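Long-range contacts in YECBM32 (Yersinia enterocolitica, PDB 2JD9), which probably binds carbohydrate as a family 32 carbohydrate-binding module, a beta-sandwich of the F5/8 type C (discoidin-like) family that carries a bound calcium ion: residues Asp51-Ile56 with Pro107-Tyr112; Glu57-Val62 with Ile131-Ala136; Thr67-Lys72 with Asp121-Ser126. All coordinates share one frame; numbering follows the deposited sequence.

Contact 1. Residues Asp51-Ile56 with Pro107-Tyr112; sequences DKEQSI and PVTAKY
Gln54 and Ala110 exchange two backbone hydrogen bonds, Gln54 N to Ala110 O at 3.1 Å and Ala110 N to Gln54 O at 3.0 Å. Ile56 and Val108 repeat the pattern two residues on, where Ile56 N reaches Val108 O at 2.7 Å and Val108 N returns to Ile56 O. Between them Ser55 faces Thr109 as a non-hydrogen-bonded pair. On the same side as Ser55 and Thr109, the Thr109 methyl CG2 lies against Glu53, 3.4 Å from its CG and near OE2; with Glu53 CG anti to its own N (chi1 -168°), the extended chain passes obliquely alongside that methyl. On the other side Ile56 CG1 packs on Ala110 CB at 4.1 Å, with Leu50 touching Ile56 and Tyr77 touching Ala110 from the facing sheet. Further out, the Gln54 amide steadies the corner at Asp51 and Lys52: its NE2 donates in the amide plane to Lys52 O at 2.8 Å and to Asp51 OD1 at 2.9 Å. Beyond the pairing Lys111 and Tyr112 both face Ser78, a classic beta bulge at the second corner. Strand 53-56, leaving one corner, and strand 107-110, running into the other, form an antiparallel pair at the surface of the discoidin-like beta-sandwich.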
# COMPACT_ATOMS: atom_id res chain seq x y z
N ASP A 51 -12.88 7.03 -4.75
CA ASP A 51 -13.99 7.89 -5.22
C ASP A 51 -15.36 7.52 -4.66
O ASP A 51 -16.15 8.40 -4.32
CB ASP A 51 -14.01 8.01 -6.76
CG ASP A 51 -14.26 6.67 -7.52
OD1 ASP A 51 -14.04 5.50 -7.08
OD2 ASP A 51 -14.69 6.76 -8.69
N LYS A 52 -15.61 6.22 -4.54
CA LYS A 52 -16.86 5.67 -4.00
C LYS A 52 -16.60 4.32 -3.36
O LYS A 52 -15.59 3.60 -3.69
CB LYS A 52 -17.86 5.49 -5.16
CG LYS A 52 -17.28 4.62 -6.27
CD LYS A 52 -18.33 4.05 -7.29
CE LYS A 52 -17.58 3.26 -8.39
NZ LYS A 52 -18.04 1.86 -8.71
N GLU A 53 -17.50 3.95 -2.46
CA GLU A 53 -17.58 2.60 -1.94
C GLU A 53 -17.77 1.64 -3.10
O GLU A 53 -18.54 1.92 -4.02
CB GLU A 53 -18.76 2.50 -0.95
CG GLU A 53 -18.77 1.24 -0.13
CD GLU A 53 -19.95 1.26 0.85
OE1 GLU A 53 -19.94 2.06 1.77
OE2 GLU A 53 -20.91 0.49 0.64
N GLN A 54 -16.99 0.57 -3.13
CA GLN A 54 -17.02 -0.35 -4.27
C GLN A 54 -16.37 -1.68 -3.92
O GLN A 54 -15.66 -1.78 -2.94
CB GLN A 54 -16.35 0.27 -5.48
CG GLN A 54 -14.86 0.58 -5.28
CD GLN A 54 -14.34 1.47 -6.33
OE1 GLN A 54 -13.90 0.99 -7.37
NE2 GLN A 54 -14.35 2.79 -6.07
N SER A 55 -16.61 -2.66 -4.77
CA SER A 55 -15.99 -3.95 -4.64
C SER A 55 -14.49 -3.88 -4.85
O SER A 55 -14.06 -3.36 -5.88
CB SER A 55 -16.55 -4.92 -5.70
OG SER A 55 -16.20 -6.23 -5.23
N ILE A 56 -13.71 -4.45 -3.93
CA ILE A 56 -12.25 -4.50 -4.07
C ILE A 56 -11.79 -5.94 -4.10
O ILE A 56 -12.24 -6.76 -3.31
CB ILE A 56 -11.52 -3.76 -2.93
CG1 ILE A 56 -12.06 -2.34 -2.77
CG2 ILE A 56 -10.07 -3.74 -3.18
CD1 ILE A 56 -11.92 -1.53 -3.92
N PRO A 107 -13.23 -10.77 -2.64
CA PRO A 107 -13.71 -9.40 -2.75
C PRO A 107 -14.49 -8.94 -1.52
O PRO A 107 -15.23 -9.68 -0.85
CB PRO A 107 -14.52 -9.42 -4.06
CG PRO A 107 -13.88 -10.57 -4.85
CD PRO A 107 -13.65 -11.59 -3.79
N VAL A 108 -14.27 -7.66 -1.19
CA VAL A 108 -14.98 -6.97 -0.10
C VAL A 108 -15.39 -5.61 -0.60
O VAL A 108 -14.85 -5.13 -1.55
CB VAL A 108 -14.06 -6.75 1.10
CG1 VAL A 108 -13.62 -8.08 1.67
CG2 VAL A 108 -12.86 -5.84 0.73
N THR A 109 -16.35 -4.98 0.07
CA THR A 109 -16.78 -3.62 -0.25
C THR A 109 -16.00 -2.64 0.65
O THR A 109 -15.79 -2.88 1.86
CB THR A 109 -18.27 -3.54 -0.05
OG1 THR A 109 -18.88 -4.27 -1.11
CG2 THR A 109 -18.84 -2.18 -0.20
N ALA A 110 -15.49 -1.59 0.05
CA ALA A 110 -14.68 -0.61 0.80
C ALA A 110 -14.62 0.75 0.10
O ALA A 110 -14.70 0.84 -1.10
CB ALA A 110 -13.21 -1.16 0.96
N LYS A 111 -14.56 1.82 0.88
CA LYS A 111 -14.24 3.15 0.40
C LYS A 111 -12.80 3.47 0.79
O LYS A 111 -12.15 4.23 0.10
CB LYS A 111 -15.19 4.19 1.03
CG LYS A 111 -14.91 5.62 0.53
CD LYS A 111 -15.93 6.67 1.08
CE LYS A 111 -16.47 7.45 -0.06
NZ LYS A 111 -17.27 8.67 0.39
N TYR A 112 -12.30 2.88 1.88
CA TYR A 112 -10.94 3.19 2.33
C TYR A 112 -10.11 1.96 2.45
O TYR A 112 -10.61 0.91 2.85
CB TYR A 112 -10.98 3.84 3.73
CG TYR A 112 -11.79 5.11 3.80
CD1 TYR A 112 -11.20 6.35 3.60
CD2 TYR A 112 -13.14 5.07 4.09
CE1 TYR A 112 -11.97 7.55 3.69
CE2 TYR A 112 -13.91 6.23 4.18
CZ TYR A 112 -13.32 7.48 3.98
OH TYR A 112 -14.17 8.59 4.07
O HOH W 1 -18.91 8.88 -2.61

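Contact 2. Residues Glu57-Val62 with Ile131-Ala136; sequences ENILIV and IAINSA
Asn58 and Ser135 pair through two hydrogen bonds: Asn58 OD1 accepts from Ser135 N at 2.9 Å, and Asn58 ND2 donates to Ser135 O at 3.0 Å. The side-chain amide thus answers both backbone polar groups of Ser135 just where strand pairing ends; chi1 of 81° sets its CG between the backbone N and the carbonyl carbon and turns the amide to Ser135. Asn58 O takes Asn134 N at 3.1 Å. Asn134 repays with its side chain: OD1 receives Glu57 N at 3.0 Å, in the carbonyl plane on a lone pair and nearly straight (172° at the hydrogen), while ND2 goes to Ser55 O. Asparagine amides therefore carry the pairing past the regular antiparallel bonds of the central strands of this beta-sandwich, where Leu60 N and O bind Ala132 O and N. The Ser135 hydroxyl is hydrogen-bonded to Ala137 N, and the same OG touches Leu60 CD2 at 3.6 Å. On the opposite face the isoleucines meet: Ile59 CD1 reaches Ile131 CG2 at 3.7 Å, and Ile133 CD1 rests on Ile59 CB at 3.9 Å. Leu115 of strand 112-120 touches Ile59, Ile61 and Ile131 from the other sheet, and Leu48 meets Ile131 and Ile133.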
# COMPACT_ATOMS: atom_id res chain seq x y z
N GLU A 57 -10.87 -6.26 -5.01
CA GLU A 57 -10.37 -7.63 -5.12
C GLU A 57 -8.86 -7.80 -5.24
O GLU A 57 -8.36 -8.92 -5.18
CB GLU A 57 -11.00 -8.34 -6.29
CG GLU A 57 -10.72 -7.72 -7.63
CD GLU A 57 -11.42 -8.51 -8.74
OE1 GLU A 57 -12.64 -8.40 -8.85
OE2 GLU A 57 -10.74 -9.31 -9.43
N ASN A 58 -8.13 -6.70 -5.48
CA ASN A 58 -6.69 -6.76 -5.44
C ASN A 58 -6.10 -5.41 -5.02
O ASN A 58 -6.76 -4.41 -5.04
CB ASN A 58 -6.04 -7.35 -6.76
CG ASN A 58 -5.91 -6.35 -7.90
OD1 ASN A 58 -5.41 -5.21 -7.75
ND2 ASN A 58 -6.33 -6.77 -9.08
N ILE A 59 -4.87 -5.42 -4.57
CA ILE A 59 -4.08 -4.19 -4.58
C ILE A 59 -2.68 -4.51 -5.10
O ILE A 59 -2.18 -5.59 -4.88
CB ILE A 59 -4.10 -3.46 -3.20
CG1 ILE A 59 -2.74 -3.21 -2.62
CG2 ILE A 59 -5.16 -3.95 -2.23
CD1 ILE A 59 -2.84 -2.28 -1.39
N LEU A 60 -2.14 -3.57 -5.85
CA LEU A 60 -0.82 -3.59 -6.39
C LEU A 60 -0.00 -2.74 -5.46
O LEU A 60 -0.44 -1.67 -5.04
CB LEU A 60 -0.83 -3.00 -7.79
CG LEU A 60 0.48 -2.48 -8.36
CD1 LEU A 60 1.59 -3.52 -8.32
CD2 LEU A 60 0.24 -2.07 -9.79
N ILE A 61 1.15 -3.26 -5.08
CA ILE A 61 2.11 -2.54 -4.24
C ILE A 61 3.47 -2.62 -4.93
O ILE A 61 3.89 -3.71 -5.31
CB ILE A 61 2.10 -3.09 -2.79
CG1 ILE A 61 3.10 -2.34 -1.88
CG2 ILE A 61 2.33 -4.61 -2.74
CD1 ILE A 61 2.82 -2.52 -0.44
N VAL A 62 4.11 -1.46 -5.11
CA VAL A 62 5.48 -1.33 -5.64
C VAL A 62 6.30 -0.71 -4.50
O VAL A 62 6.37 0.50 -4.36
CB VAL A 62 5.53 -0.47 -6.89
CG1 VAL A 62 6.92 -0.31 -7.44
CG2 VAL A 62 4.53 -1.02 -7.95
N ILE A 131 0.89 2.36 -5.08
CA ILE A 131 -0.19 1.46 -4.67
C ILE A 131 -1.35 1.72 -5.62
O ILE A 131 -1.63 2.87 -5.92
CB ILE A 131 -0.72 1.80 -3.27
CG1 ILE A 131 0.37 1.55 -2.19
CG2 ILE A 131 -2.00 1.01 -2.96
CD1 ILE A 131 0.15 0.27 -1.32
N ALA A 132 -1.99 0.65 -6.08
CA ALA A 132 -3.20 0.75 -6.91
C ALA A 132 -4.21 -0.29 -6.46
O ALA A 132 -3.85 -1.29 -5.90
CB ALA A 132 -2.83 0.59 -8.37
N ILE A 133 -5.50 -0.01 -6.65
CA ILE A 133 -6.59 -0.86 -6.18
C ILE A 133 -7.24 -1.39 -7.44
O ILE A 133 -7.46 -0.64 -8.40
CB ILE A 133 -7.62 -0.04 -5.32
CG1 ILE A 133 -6.94 0.70 -4.17
CG2 ILE A 133 -8.68 -0.91 -4.75
CD1 ILE A 133 -6.14 -0.18 -3.25
N ASN A 134 -7.54 -2.68 -7.45
CA ASN A 134 -8.18 -3.31 -8.63
C ASN A 134 -7.41 -3.09 -9.90
O ASN A 134 -7.96 -2.71 -10.94
CB ASN A 134 -9.63 -2.84 -8.80
CG ASN A 134 -10.49 -3.30 -7.69
OD1 ASN A 134 -10.09 -4.21 -6.99
ND2 ASN A 134 -11.67 -2.67 -7.49
N SER A 135 -6.12 -3.30 -9.78
CA SER A 135 -5.17 -3.09 -10.84
C SER A 135 -5.18 -4.25 -11.85
O SER A 135 -5.18 -5.41 -11.47
CB SER A 135 -3.75 -2.96 -10.28
OG SER A 135 -2.81 -3.01 -11.36
N ALA A 136 -5.14 -3.88 -13.13
CA ALA A 136 -5.08 -4.82 -14.20
C ALA A 136 -3.62 -5.05 -14.68
O ALA A 136 -3.41 -5.85 -15.64
CB ALA A 136 -5.95 -4.31 -15.37

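Contact 3. Residues Thr67-Lys72 with Asp121-Ser126; sequences TERKLK and DVNNWS
Asp121 OD1 accepts the backbone N-H of Lys70 at 2.9 Å, met from above the carboxylate plane, 44° out of it. The other carboxylate oxygen, OD2, takes a bond from a water at 2.7 Å, and that water also donates weakly to Glu68 O. Asp121 N returns to Lys70 O at 3.1 Å, a more bent bond (137° at the hydrogen), so one aspartate grips both polar backbone groups of Lys70. The Asp121 side chain is folded back between its own N and carbonyl carbon (chi1 55°), which brings OD2 within 3.3 Å of Lys70 CG. The Lys70 ammonium turns off to Thr93 O, leaving its aliphatic part beside the acid. Next along, Val122 CG2 sits 3.7 Å from Arg69 CG, the two side chains crossing at about a right angle, and Asn123 ND2 lies over one face of the Arg69 guanidinium, offset toward its rim. Asn123 OD1 also accepts Trp125 N at 3.0 Å and closes an Asx turn. Deeper in, Leu71 CD1 packs on Ser126, whose OG is hydrogen-bonded to Gly119 N. The segments lead from loops into strands 71-78 and 125-133, which belong to different sheets, at one end of the discoidin-like beta-sandwich.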
# COMPACT_ATOMS: atom_id res chain seq x y z
N THR A 67 14.04 -5.59 -4.06
CA THR A 67 14.94 -6.74 -4.06
C THR A 67 15.95 -6.68 -2.91
O THR A 67 16.59 -7.68 -2.63
CB THR A 67 15.68 -6.94 -5.40
OG1 THR A 67 16.58 -5.85 -5.66
CG2 THR A 67 14.73 -7.00 -6.57
N GLU A 68 16.06 -5.53 -2.23
CA GLU A 68 16.94 -5.39 -1.08
C GLU A 68 16.20 -5.35 0.22
O GLU A 68 16.77 -5.65 1.26
CB GLU A 68 17.80 -4.12 -1.19
CG GLU A 68 18.33 -3.84 -2.58
CD GLU A 68 19.40 -2.76 -2.57
OE1 GLU A 68 19.23 -1.75 -1.89
OE2 GLU A 68 20.43 -2.94 -3.24
N ARG A 69 14.92 -4.95 0.19
CA ARG A 69 14.17 -4.67 1.41
C ARG A 69 12.81 -5.27 1.31
O ARG A 69 12.07 -4.93 0.41
CB ARG A 69 14.00 -3.19 1.57
CG ARG A 69 15.31 -2.45 1.75
CD ARG A 69 15.18 -0.95 1.71
NE ARG A 69 16.49 -0.34 1.56
CZ ARG A 69 16.74 0.94 1.75
NH1 ARG A 69 15.76 1.80 2.07
NH2 ARG A 69 17.98 1.37 1.61
N LYS A 70 12.45 -6.07 2.31
CA LYS A 70 11.07 -6.52 2.48
C LYS A 70 10.28 -5.70 3.47
O LYS A 70 10.63 -5.61 4.65
CB LYS A 70 11.03 -7.97 2.90
CG LYS A 70 12.11 -8.68 2.21
CD LYS A 70 11.70 -9.87 1.57
CE LYS A 70 11.30 -10.93 2.53
NZ LYS A 70 9.97 -11.41 1.95
N LEU A 71 9.20 -5.13 2.97
CA LEU A 71 8.32 -4.34 3.79
C LEU A 71 7.38 -5.22 4.60
O LEU A 71 6.73 -6.15 4.07
CB LEU A 71 7.56 -3.35 2.93
CG LEU A 71 6.62 -2.39 3.64
CD1 LEU A 71 7.38 -1.42 4.53
CD2 LEU A 71 5.81 -1.67 2.59
N LYS A 72 7.31 -4.94 5.89
CA LYS A 72 6.24 -5.52 6.69
C LYS A 72 5.07 -4.59 6.85
O LYS A 72 5.21 -3.44 7.21
CB LYS A 72 6.66 -5.95 8.09
CG LYS A 72 7.83 -5.34 8.61
CD LYS A 72 9.04 -6.18 8.32
CE LYS A 72 9.74 -6.62 9.63
NZ LYS A 72 10.86 -7.61 9.36
N ASP A 121 13.00 -5.36 6.70
CA ASP A 121 14.02 -6.21 7.32
C ASP A 121 15.41 -5.53 7.35
O ASP A 121 16.35 -6.09 7.88
CB ASP A 121 14.10 -7.59 6.64
CG ASP A 121 14.31 -7.49 5.14
OD1 ASP A 121 14.24 -6.38 4.56
OD2 ASP A 121 14.55 -8.51 4.43
N VAL A 122 15.56 -4.36 6.73
CA VAL A 122 16.83 -3.64 6.65
C VAL A 122 16.92 -2.45 7.63
O VAL A 122 18.00 -2.15 8.14
CB VAL A 122 17.07 -3.12 5.21
CG1 VAL A 122 18.21 -2.08 5.13
CG2 VAL A 122 17.35 -4.27 4.29
N ASN A 123 15.83 -1.71 7.81
CA ASN A 123 15.79 -0.57 8.75
C ASN A 123 14.34 -0.18 9.03
O ASN A 123 13.42 -0.86 8.56
CB ASN A 123 16.66 0.63 8.28
CG ASN A 123 16.20 1.25 6.97
OD1 ASN A 123 15.00 1.47 6.75
ND2 ASN A 123 17.16 1.57 6.10
N ASN A 124 14.11 0.89 9.77
CA ASN A 124 12.76 1.19 10.22
C ASN A 124 12.02 2.16 9.30
O ASN A 124 11.04 2.72 9.70
CB ASN A 124 12.70 1.70 11.67
CG ASN A 124 13.28 3.08 11.86
OD1 ASN A 124 13.92 3.62 10.97
ND2 ASN A 124 13.07 3.66 13.07
N TRP A 125 12.47 2.30 8.07
CA TRP A 125 11.74 3.09 7.08
C TRP A 125 10.72 2.19 6.36
O TRP A 125 11.03 1.08 5.94
CB TRP A 125 12.69 3.72 6.07
CG TRP A 125 13.34 4.89 6.65
CD1 TRP A 125 14.61 4.94 7.18
CD2 TRP A 125 12.79 6.21 6.81
NE1 TRP A 125 14.87 6.23 7.62
CE2 TRP A 125 13.78 7.02 7.40
CE3 TRP A 125 11.59 6.80 6.45
CZ2 TRP A 125 13.58 8.37 7.69
CZ3 TRP A 125 11.39 8.16 6.73
CH2 TRP A 125 12.37 8.91 7.35
N SER A 126 9.50 2.67 6.27
CA SER A 126 8.49 2.13 5.34
C SER A 126 8.43 3.05 4.11
O SER A 126 8.25 4.24 4.25
CB SER A 126 7.14 2.07 5.98
OG SER A 126 7.13 1.21 7.09
O HOH W 2 15.63 -8.23 1.98

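Overall arrangement
Contact 2 belongs to the core, contact 1 to the surface, and contact 3 is partly buried, on the opposite side of the chain's centre from both. Contacts 1 and 2 share strand 53-63, which pairs with 107-110 near its start and with 125-133 farther along; they touch, among other places, where Ile56 CD1 meets Ile133 CG2 at 3.4 Å. Contact 3 uses the beginning of the same strand 125-133, about 20 Å from contact 2 between centres. Regular backbone pairing carries contact 1, isoleucine packing and asparagine amides add to it in contact 2, and in contact 3 a loop aspartate binds one residue's backbone through its carboxylate and its own N-H.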